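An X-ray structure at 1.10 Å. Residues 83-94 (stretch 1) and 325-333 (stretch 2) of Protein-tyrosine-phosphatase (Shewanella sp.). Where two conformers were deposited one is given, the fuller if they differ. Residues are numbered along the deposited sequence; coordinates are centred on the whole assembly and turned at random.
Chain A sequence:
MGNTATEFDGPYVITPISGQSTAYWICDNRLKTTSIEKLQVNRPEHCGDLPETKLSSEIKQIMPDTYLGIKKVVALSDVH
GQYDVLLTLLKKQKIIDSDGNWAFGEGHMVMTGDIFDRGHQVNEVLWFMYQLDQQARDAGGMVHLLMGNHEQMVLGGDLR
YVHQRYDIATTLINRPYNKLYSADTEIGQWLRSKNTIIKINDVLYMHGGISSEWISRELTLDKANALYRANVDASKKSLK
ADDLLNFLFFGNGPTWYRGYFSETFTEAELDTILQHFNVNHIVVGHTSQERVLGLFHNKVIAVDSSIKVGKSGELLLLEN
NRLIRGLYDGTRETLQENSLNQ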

# COMPACT_ATOMS: atom_id res chain seq x y z
N TYR A 83 8.36 -8.56 4.36
CA TYR A 83 9.21 -7.49 4.82
C TYR A 83 10.64 -7.61 4.36
O TYR A 83 11.26 -6.66 3.86
CB TYR A 83 9.16 -7.37 6.35
CG TYR A 83 10.14 -6.38 6.93
CD1 TYR A 83 11.23 -6.76 7.65
CD2 TYR A 83 9.91 -5.01 6.73
CE1 TYR A 83 12.12 -5.85 8.19
CE2 TYR A 83 10.81 -4.09 7.27
CZ TYR A 83 11.90 -4.50 7.98
OH TYR A 83 12.75 -3.52 8.48
N ASP A 84 11.24 -8.81 4.49
CA ASP A 84 12.62 -8.97 4.13
C ASP A 84 12.83 -8.63 2.67
O ASP A 84 13.85 -7.98 2.31
CB ASP A 84 13.11 -10.41 4.39
CG ASP A 84 13.02 -10.85 5.82
OD1 ASP A 84 13.07 -10.00 6.74
OD2 ASP A 84 12.92 -12.08 6.02
N VAL A 85 11.95 -9.07 1.79
CA VAL A 85 12.09 -8.77 0.36
C VAL A 85 11.94 -7.27 0.10
O VAL A 85 12.76 -6.69 -0.64
CB VAL A 85 11.06 -9.55 -0.46
CG1 VAL A 85 11.09 -9.18 -1.94
CG2 VAL A 85 11.29 -11.07 -0.31
N LEU A 86 10.95 -6.65 0.71
CA LEU A 86 10.81 -5.21 0.57
C LEU A 86 12.04 -4.45 0.98
O LEU A 86 12.53 -3.53 0.30
CB LEU A 86 9.60 -4.76 1.39
CG LEU A 86 9.37 -3.26 1.49
CD1 LEU A 86 9.07 -2.67 0.11
CD2 LEU A 86 8.24 -2.94 2.48
N LEU A 87 12.59 -4.78 2.17
CA LEU A 87 13.73 -4.07 2.68
C LEU A 87 14.92 -4.25 1.75
O LEU A 87 15.65 -3.29 1.44
CB LEU A 87 14.08 -4.54 4.09
CG LEU A 87 15.02 -3.66 4.88
CD1 LEU A 87 14.34 -2.38 5.38
CD2 LEU A 87 15.48 -4.46 6.09
N THR A 88 15.16 -5.49 1.32
CA THR A 88 16.29 -5.73 0.43
C THR A 88 16.16 -4.92 -0.88
O THR A 88 17.11 -4.31 -1.34
CB THR A 88 16.39 -7.22 0.12
OG1 THR A 88 16.77 -7.86 1.34
CG2 THR A 88 17.43 -7.53 -0.95
N LEU A 89 14.93 -4.91 -1.45
CA LEU A 89 14.73 -4.18 -2.68
C LEU A 89 15.03 -2.70 -2.48
O LEU A 89 15.71 -2.06 -3.30
CB LEU A 89 13.27 -4.39 -3.14
CG LEU A 89 12.87 -3.46 -4.32
CD1 LEU A 89 13.72 -3.69 -5.55
CD2 LEU A 89 11.37 -3.71 -4.61
N LEU A 90 14.53 -2.11 -1.40
CA LEU A 90 14.71 -0.67 -1.19
C LEU A 90 16.15 -0.35 -0.89
O LEU A 90 16.66 0.71 -1.24
CB LEU A 90 13.77 -0.17 -0.09
CG LEU A 90 12.28 -0.29 -0.41
CD1 LEU A 90 11.47 0.20 0.78
CD2 LEU A 90 11.88 0.43 -1.71
N LYS A 91 16.87 -1.25 -0.19
CA LYS A 91 18.28 -1.06 0.05
C LYS A 91 19.05 -1.11 -1.26
O LYS A 91 19.94 -0.27 -1.53
CB LYS A 91 18.85 -2.11 1.02
CG LYS A 91 18.48 -1.96 2.49
CD LYS A 91 18.77 -3.26 3.28
CE LYS A 91 20.28 -3.56 3.26
NZ LYS A 91 20.60 -4.82 4.04
N LYS A 92 18.76 -2.16 -2.07
CA LYS A 92 19.54 -2.33 -3.30
C LYS A 92 19.30 -1.19 -4.26
O LYS A 92 20.23 -0.84 -5.01
CB LYS A 92 19.13 -3.64 -3.94
CG LYS A 92 19.67 -4.88 -3.21
CD LYS A 92 21.10 -5.12 -3.51
CE LYS A 92 21.66 -6.29 -2.70
NZ LYS A 92 23.09 -6.47 -2.98
N GLN A 93 18.11 -0.62 -4.26
CA GLN A 93 17.74 0.48 -5.17
C GLN A 93 18.03 1.83 -4.52
O GLN A 93 17.73 2.89 -5.11
CB GLN A 93 16.31 0.34 -5.63
CG GLN A 93 16.11 -0.75 -6.66
CD GLN A 93 16.79 -0.43 -7.96
OE1 GLN A 93 16.88 0.73 -8.32
NE2 GLN A 93 17.20 -1.45 -8.66
N LYS A 94 18.60 1.89 -3.30
CA LYS A 94 19.07 3.13 -2.65
C LYS A 94 17.92 4.08 -2.35
O LYS A 94 18.08 5.30 -2.29
CB LYS A 94 20.15 3.82 -3.49
CG LYS A 94 21.35 2.90 -3.76
CD LYS A 94 22.33 3.57 -4.71
CE LYS A 94 23.70 2.92 -4.74
NZ LYS A 94 23.76 1.44 -4.62
N ARG A 325 12.93 0.33 -14.89
CA ARG A 325 12.78 -0.87 -14.09
C ARG A 325 13.98 -0.98 -13.15
O ARG A 325 15.11 -1.02 -13.60
CB ARG A 325 12.70 -2.07 -15.03
CG ARG A 325 12.72 -3.44 -14.37
CD ARG A 325 12.67 -4.49 -15.48
NE ARG A 325 12.92 -5.81 -14.96
CZ ARG A 325 13.60 -6.81 -15.45
NH1 ARG A 325 14.19 -6.69 -16.64
NH2 ARG A 325 13.66 -7.90 -14.72
N GLY A 326 13.71 -1.05 -11.85
CA GLY A 326 14.73 -1.25 -10.83
C GLY A 326 14.65 -2.68 -10.34
O GLY A 326 13.69 -3.11 -9.70
N LEU A 327 15.69 -3.43 -10.69
CA LEU A 327 15.75 -4.84 -10.38
C LEU A 327 16.17 -5.10 -8.92
O LEU A 327 16.81 -4.26 -8.26
CB LEU A 327 16.73 -5.54 -11.36
CG LEU A 327 16.24 -5.72 -12.81
CD1 LEU A 327 16.50 -4.49 -13.63
CD2 LEU A 327 16.94 -6.91 -13.44
N TYR A 328 15.88 -6.33 -8.48
CA TYR A 328 16.18 -6.74 -7.12
C TYR A 328 17.65 -6.70 -6.80
O TYR A 328 18.02 -6.56 -5.62
CB TYR A 328 15.67 -8.16 -6.87
CG TYR A 328 15.49 -8.58 -5.44
CD1 TYR A 328 16.08 -9.77 -4.99
CD2 TYR A 328 14.76 -7.82 -4.53
CE1 TYR A 328 15.93 -10.19 -3.68
CE2 TYR A 328 14.60 -8.25 -3.22
CZ TYR A 328 15.20 -9.42 -2.80
OH TYR A 328 14.98 -9.78 -1.50
N ASP A 329 18.52 -6.90 -7.80
CA ASP A 329 19.97 -6.90 -7.61
C ASP A 329 20.57 -5.50 -7.63
O ASP A 329 21.80 -5.42 -7.51
CB ASP A 329 20.61 -7.83 -8.63
CG ASP A 329 20.60 -7.32 -10.04
OD1 ASP A 329 21.23 -8.08 -10.86
OD2 ASP A 329 20.00 -6.26 -10.32
N GLY A 330 19.72 -4.45 -7.77
CA GLY A 330 20.24 -3.09 -7.71
C GLY A 330 20.53 -2.53 -9.08
O GLY A 330 20.84 -1.33 -9.22
N THR A 331 20.44 -3.34 -10.12
CA THR A 331 20.60 -2.83 -11.50
C THR A 331 19.30 -2.23 -11.99
O THR A 331 18.23 -2.39 -11.36
CB THR A 331 21.05 -3.94 -12.48
OG1 THR A 331 20.09 -4.97 -12.60
CG2 THR A 331 22.38 -4.57 -12.05
N ARG A 332 19.36 -1.53 -13.12
CA ARG A 332 18.28 -0.78 -13.72
C ARG A 332 18.20 -1.08 -15.20
O ARG A 332 19.27 -1.23 -15.83
CB ARG A 332 18.57 0.72 -13.69
CG ARG A 332 19.28 1.11 -12.43
CD ARG A 332 17.97 1.04 -11.41
NE ARG A 332 17.93 2.70 -11.34
CZ ARG A 332 18.88 3.25 -10.61
NH1 ARG A 332 18.97 4.59 -10.46
NH2 ARG A 332 19.83 2.58 -9.91
N GLU A 333 17.02 -1.06 -15.79
CA GLU A 333 16.77 -1.19 -17.22
C GLU A 333 15.72 -0.19 -17.63
O GLU A 333 14.66 -0.12 -17.03
CB GLU A 333 16.28 -2.62 -17.52
CG GLU A 333 17.44 -3.56 -17.22
CD GLU A 333 17.40 -4.94 -17.77
OE1 GLU A 333 18.01 -5.80 -17.08
OE2 GLU A 333 16.81 -5.10 -18.87
O HOH W 1 20.85 0.73 -7.19
O HOH W 2 24.07 -4.39 -5.39

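Stretch 1 is a helix from Tyr83 to Lys92, followed by Gln93 and Lys94. Its backbone bonds run in the regular i to i-4 pattern, ending with Gln93 N to Leu89 O at 3.0 Å. Lys94 then takes a positive phi of 65°, and Lys94 N bonds to Lys91 O at 3.1 Å. This is a Schellman motif.

Stretch 2 is a hairpin. Arg325 and Glu333 pair through both backbone groups: Arg325 N to Glu333 O is 2.8 Å, and Glu333 N to Arg325 O is 2.9 Å. Further along, Leu327 N bonds to Thr331 O at 2.8 Å. A type I turn spans Leu327 to Gly330, closed by Gly330 N to Leu327 O at 3.0 Å. Gly330 has phi 95° and psi -7°. At these angles a CB would be jammed against the carbonyl O of Asp329, so the backbone itself calls for glycine.

The turn packs against the last part of the helix. The CA atoms of Lys92 and Gly330 are 4.5 Å apart, and those of Leu89 and Tyr328 are 5.3 Å apart. Lys92 O lies 3.5 Å from Gly330 CA. Water 1 joins the two backbones by donating to Lys92 O at 2.8 Å and to Gly330 O at 2.9 Å.

Gln93 makes the two direct hydrogen bonds between the stretches. Its CB points sideways, but chi1 and chi2 are both m and the end of the side chain comes nearer to the hairpin. Gln93 NE2 donates to Leu327 O at 2.9 Å and to Thr331 O at 3.0 Å. Both acceptors also take a backbone bond within the hairpin, so the amide adds to its existing hydrogen bonding. Gln93 NE2 is also 3.2 Å from Leu327 N, but both are donors and no bond forms. Gln93 OE1 lies 3.3 Å from Arg332 CD. Gly326 leaves space for this amide: Gln93 NE2 is 3.3 Å from Gly326 CA, and an ideal CB there would lie 2.8 Å from Gln93 CD, a clash.

Tyr328 has the largest area covered by the other stretch. Its CB points away from the helix, yet the end of the side chain comes nearer, reaching Val85, Thr88 and Leu89. Val85 O meets the ring edge, 3.5 Å from Tyr328 CE2. Apolar contacts join Val85 CG1 to Tyr328 CE2 at 3.9 Å and Leu89 CB to Tyr328 CD2 at 4.0 Å. Thr88 CB is 3.3 Å from Tyr328 OH.

The Lys92 CB points toward the turn, and Lys92 CG is 3.4 Å from Tyr328 O. Water 2 accepts a weak bond from Lys92 NZ at 3.3 Å and donates to Asp329 O, also at 3.3 Å. The Asp329 side chain turns to its own stretch: Asp329 OD2 accepts from Thr331 N at 3.0 Å and from Thr331 OG1 at 2.6 Å. These bonds tie Asp329 to Thr331 across Gly330.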